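PDB 5GGY: Iron(III) ABC transporter, periplasmic iron-compound-binding protein from Vibrio cholerae, which probably binds ferric siderophores such as ferrioxamine (iron-loaded Desferal) in the periplasm and delivers them to an ABC transporter for iron uptake. Local coordinates for residues K136-L147 with A261-T272. Residues are numbered along the deposited sequence; the frame is centred on the assembly and turned at random.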
loop_
_atom_site.group_PDB
_atom_site.type_symbol
_atom_site.label_atom_id
_atom_site.label_comp_id
_atom_site.label_asym_id
_atom_site.label_seq_id
_atom_site.Cartn_x
_atom_site.Cartn_y
_atom_site.Cartn_z
ATOM N N LYS A 136 7.367 -0.350 6.454
ATOM C CA LYS A 136 8.145 -0.180 5.232
ATOM C C LYS A 136 7.249 0.067 4.023
ATOM O O LYS A 136 7.632 0.779 3.095
ATOM C CB LYS A 136 9.038 -1.397 4.990
ATOM C CG LYS A 136 10.203 -1.484 5.955
ATOM C CD LYS A 136 11.360 -2.257 5.357
ATOM C CE LYS A 136 12.615 -2.108 6.198
ATOM N NZ LYS A 136 13.794 -2.742 5.545
ATOM N N LEU A 137 6.056 -0.519 4.042
ATOM C CA LEU A 137 5.075 -0.288 2.988
ATOM C C LEU A 137 4.488 1.113 3.093
ATOM O O LEU A 137 4.294 1.788 2.083
ATOM C CB LEU A 137 3.963 -1.336 3.055
ATOM C CG LEU A 137 4.358 -2.744 2.613
ATOM C CD1 LEU A 137 3.227 -3.720 2.879
ATOM C CD2 LEU A 137 4.739 -2.745 1.141
ATOM N N GLU A 138 4.204 1.538 4.321
ATOM C CA GLU A 138 3.683 2.875 4.576
ATOM C C GLU A 138 4.681 3.936 4.134
ATOM O O GLU A 138 4.312 4.927 3.504
ATOM C CB GLU A 138 3.351 3.054 6.059
ATOM C CG GLU A 138 2.108 2.316 6.521
ATOM C CD GLU A 138 1.962 2.311 8.031
ATOM O OE1 GLU A 138 2.849 2.863 8.715
ATOM O OE2 GLU A 138 0.965 1.754 8.533
ATOM N N ALA A 139 5.948 3.718 4.472
ATOM C CA ALA A 139 7.014 4.630 4.083
ATOM C C ALA A 139 7.185 4.642 2.570
ATOM O O ALA A 139 7.534 5.664 1.982
ATOM C CB ALA A 139 8.318 4.244 4.761
ATOM N N MET A 140 6.930 3.495 1.950
ATOM C CA MET A 140 7.045 3.355 0.505
ATOM C C MET A 140 5.990 4.183 -0.229
ATOM O O MET A 140 6.309 4.923 -1.161
ATOM C CB MET A 140 6.929 1.883 0.104
ATOM C CG MET A 140 7.301 1.609 -1.341
ATOM S SD MET A 140 7.210 -0.133 -1.786
ATOM C CE MET A 140 5.440 -0.396 -1.777
ATOM N N TYR A 141 4.737 4.054 0.198
ATOM C CA TYR A 141 3.630 4.772 -0.426
ATOM C C TYR A 141 3.770 6.275 -0.227
ATOM O O TYR A 141 3.365 7.067 -1.076
ATOM C CB TYR A 141 2.296 4.283 0.135
ATOM C CG TYR A 141 2.018 2.828 -0.166
ATOM C CD1 TYR A 141 2.297 2.293 -1.417
ATOM C CD2 TYR A 141 1.491 1.984 0.805
ATOM C CE1 TYR A 141 2.050 0.964 -1.698
ATOM C CE2 TYR A 141 1.240 0.652 0.533
ATOM C CZ TYR A 141 1.522 0.147 -0.718
ATOM O OH TYR A 141 1.274 -1.181 -0.991
ATOM N N ALA A 142 4.356 6.660 0.903
ATOM C CA ALA A 142 4.639 8.062 1.172
ATOM C C ALA A 142 5.782 8.543 0.283
ATOM O O ALA A 142 5.741 9.651 -0.254
ATOM C CB ALA A 142 4.975 8.268 2.640
ATOM N N ARG A 143 6.795 7.694 0.131
ATOM C CA ARG A 143 7.939 7.988 -0.726
ATOM C C ARG A 143 7.505 8.177 -2.176
ATOM O O ARG A 143 8.033 9.040 -2.878
ATOM C CB ARG A 143 8.978 6.870 -0.628
ATOM C CG ARG A 143 10.248 7.123 -1.418
ATOM C CD ARG A 143 10.880 8.446 -1.024
ATOM N NE ARG A 143 12.196 8.629 -1.629
ATOM C CZ ARG A 143 12.866 9.776 -1.619
ATOM N NH1 ARG A 143 12.338 10.846 -1.043
ATOM N NH2 ARG A 143 14.059 9.856 -2.190
ATOM N N PHE A 144 6.540 7.369 -2.613
ATOM C CA PHE A 144 5.991 7.466 -3.966
ATOM C C PHE A 144 5.429 8.858 -4.229
ATOM O O PHE A 144 5.650 9.442 -5.289
ATOM C CB PHE A 144 4.893 6.422 -4.183
ATOM C CG PHE A 144 5.403 5.014 -4.310
ATOM C CD1 PHE A 144 6.632 4.755 -4.890
ATOM C CD2 PHE A 144 4.647 3.950 -3.849
ATOM C CE1 PHE A 144 7.098 3.463 -5.006
ATOM C CE2 PHE A 144 5.105 2.654 -3.965
ATOM C CZ PHE A 144 6.333 2.409 -4.546
ATOM N N SER A 145 4.703 9.382 -3.246
ATOM C CA SER A 145 4.072 10.692 -3.355
ATOM C C SER A 145 5.104 11.812 -3.392
ATOM O O SER A 145 4.951 12.781 -4.133
ATOM C CB SER A 145 3.102 10.923 -2.192
ATOM O OG SER A 145 2.076 9.944 -2.175
ATOM N N GLU A 146 6.153 11.676 -2.586
ATOM C CA GLU A 146 7.227 12.665 -2.555
ATOM C C GLU A 146 7.920 12.753 -3.908
ATOM O O GLU A 146 8.148 13.845 -4.431
ATOM C CB GLU A 146 8.251 12.325 -1.466
ATOM C CG GLU A 146 7.673 12.218 -0.066
ATOM C CD GLU A 146 8.710 11.790 0.955
ATOM O OE1 GLU A 146 9.896 11.669 0.580
ATOM O OE2 GLU A 146 8.344 11.573 2.129
ATOM N N LEU A 147 8.254 11.596 -4.470
ATOM C CA LEU A 147 8.941 11.534 -5.755
ATOM C C LEU A 147 8.054 12.040 -6.884
ATOM O O LEU A 147 8.526 12.700 -7.809
ATOM C CB LEU A 147 9.395 10.106 -6.047
ATOM C CG LEU A 147 10.339 9.477 -5.024
ATOM C CD1 LEU A 147 10.581 8.019 -5.364
ATOM C CD2 LEU A 147 11.648 10.247 -4.956
ATOM N N ALA A 261 8.982 -6.334 -2.595
ATOM C CA ALA A 261 8.183 -5.145 -2.313
ATOM C C ALA A 261 9.013 -3.866 -2.288
ATOM O O ALA A 261 8.597 -2.843 -2.825
ATOM C CB ALA A 261 7.446 -5.307 -0.991
ATOM N N MET A 262 10.181 -3.924 -1.660
ATOM C CA MET A 262 10.995 -2.727 -1.476
ATOM C C MET A 262 11.775 -2.357 -2.733
ATOM O O MET A 262 12.290 -1.242 -2.840
ATOM C CB MET A 262 11.949 -2.906 -0.291
ATOM C CG MET A 262 11.254 -2.901 1.070
ATOM S SD MET A 262 10.335 -1.387 1.424
ATOM C CE MET A 262 8.653 -1.939 1.162
ATOM N N SER A 263 11.852 -3.287 -3.683
ATOM C CA SER A 263 12.465 -3.003 -4.976
ATOM C C SER A 263 11.620 -1.986 -5.736
ATOM O O SER A 263 12.114 -1.294 -6.622
ATOM C CB SER A 263 12.625 -4.281 -5.803
ATOM O OG SER A 263 11.368 -4.747 -6.265
ATOM N N LEU A 264 10.341 -1.912 -5.383
ATOM C CA LEU A 264 9.433 -0.929 -5.958
ATOM C C LEU A 264 9.822 0.474 -5.503
ATOM O O LEU A 264 9.784 1.426 -6.286
ATOM C CB LEU A 264 7.986 -1.236 -5.562
ATOM C CG LEU A 264 7.491 -2.652 -5.864
ATOM C CD1 LEU A 264 6.106 -2.873 -5.274
ATOM C CD2 LEU A 264 7.489 -2.915 -7.362
ATOM N N ARG A 265 10.198 0.589 -4.232
ATOM C CA ARG A 265 10.641 1.860 -3.671
ATOM C C ARG A 265 11.973 2.292 -4.272
ATOM O O ARG A 265 12.156 3.457 -4.620
ATOM C CB ARG A 265 10.771 1.765 -2.148
ATOM C CG ARG A 265 11.244 3.055 -1.485
ATOM C CD ARG A 265 11.856 2.801 -0.111
ATOM N NE ARG A 265 12.511 3.995 0.420
ATOM C CZ ARG A 265 12.001 4.776 1.366
ATOM N NH1 ARG A 265 10.825 4.493 1.908
ATOM N NH2 ARG A 265 12.672 5.843 1.778
ATOM N N TYR A 266 12.900 1.346 -4.380
ATOM C CA TYR A 266 14.221 1.616 -4.939
ATOM C C TYR A 266 14.126 2.009 -6.406
ATOM O O TYR A 266 14.788 2.947 -6.852
ATOM C CB TYR A 266 15.127 0.393 -4.785
ATOM C CG TYR A 266 15.315 -0.055 -3.352
ATOM C CD1 TYR A 266 15.355 -1.405 -3.026
ATOM C CD2 TYR A 266 15.459 0.870 -2.327
ATOM C CE1 TYR A 266 15.529 -1.820 -1.722
ATOM C CE2 TYR A 266 15.634 0.463 -1.016
ATOM C CZ TYR A 266 15.668 -0.884 -0.722
ATOM O OH TYR A 266 15.843 -1.291 0.580
ATOM N N SER A 267 13.300 1.283 -7.153
ATOM C CA SER A 267 13.076 1.589 -8.560
ATOM C C SER A 267 12.525 3.001 -8.723
ATOM O O SER A 267 12.983 3.763 -9.573
ATOM C CB SER A 267 12.113 0.579 -9.191
ATOM O OG SER A 267 12.627 -0.741 -9.145
ATOM N N ALA A 268 11.545 3.340 -7.891
ATOM C CA ALA A 268 10.901 4.648 -7.939
ATOM C C ALA A 268 11.892 5.783 -7.719
ATOM O O ALA A 268 11.828 6.805 -8.400
ATOM C CB ALA A 268 9.784 4.719 -6.914
ATOM N N GLU A 269 12.804 5.596 -6.769
ATOM C CA GLU A 269 13.802 6.609 -6.445
ATOM C C GLU A 269 14.866 6.723 -7.532
ATOM O O GLU A 269 15.287 7.826 -7.888
ATOM C CB GLU A 269 14.457 6.297 -5.095
ATOM C CG GLU A 269 13.498 6.366 -3.914
ATOM C CD GLU A 269 14.186 6.131 -2.583
ATOM O OE1 GLU A 269 15.136 5.322 -2.541
ATOM O OE2 GLU A 269 13.780 6.758 -1.581
ATOM N N ALA A 270 15.297 5.580 -8.057
ATOM C CA ALA A 270 16.332 5.549 -9.085
ATOM C C ALA A 270 15.803 6.100 -10.401
ATOM O O ALA A 270 16.491 6.849 -11.095
ATOM C CB ALA A 270 16.850 4.134 -9.269
ATOM N N ILE A 271 14.573 5.724 -10.736
ATOM C CA ILE A 271 13.916 6.218 -11.941
ATOM C C ILE A 271 13.685 7.725 -11.852
ATOM O O ILE A 271 13.962 8.455 -12.804
ATOM C CB ILE A 271 12.576 5.493 -12.185
ATOM C CG1 ILE A 271 12.832 4.082 -12.728
ATOM C CG2 ILE A 271 11.696 6.281 -13.140
ATOM C CD1 ILE A 271 11.576 3.249 -12.902
ATOM N N THR A 272 13.188 8.182 -10.704
ATOM C CA THR A 272 12.986 9.608 -10.459
ATOM C C THR A 272 14.294 10.371 -10.614
ATOM O O THR A 272 14.349 11.392 -11.300
ATOM C CB THR A 272 12.416 9.867 -9.051
ATOM O OG1 THR A 272 11.100 9.310 -8.957
ATOM C CG2 THR A 272 12.351 11.359 -8.767
HETATM O O HOH W 1 9.866 1.673 2.859
#
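Met140 packs its CG on CB of Arg265 at 3.6 Å, in an apolar seam between two helices. The axes of segments 136-147 and 262-272 run nearly parallel, 19° apart. The sulfur of Met140 meets the CE methyl of Met262, which also touches CD2 of Leu137. The Phe144 ring presents its edge to Ala268, with CE1 of Phe144 3.5 Å from CB of Ala268. CD1 of Leu147 rests on the Ala268 backbone, and CB of Leu147 lies 3.5 Å from OG1 of Thr272. That hydroxyl bonds back to the Ala268 carbonyl.

Charged groups line one side. Arg143 has CG anti to its own N (chi1 -176°) and bends at chi2. NE of Arg143 then donates to OE2 of Glu269 in a salt bridge. The modelled 2.5 Å between NE of Arg143 and OE2 of Glu269 is doubtfully short. The guanidinium and carboxylate planes stand 85° apart. NH1 of Arg143 also donates to OE1 of Glu146, which lies in the guanidinium plane. The extended Arg265 lays one guanidinium face over CG of Arg143 and makes a long salt bridge to Glu269.

Helix 130-154 is probably the long helix joining the two lobes, as in related siderophore-binding proteins. The contact pairs a mostly buried apolar seam with a charged flank, where Glu269 probably offsets the two neighbouring arginines.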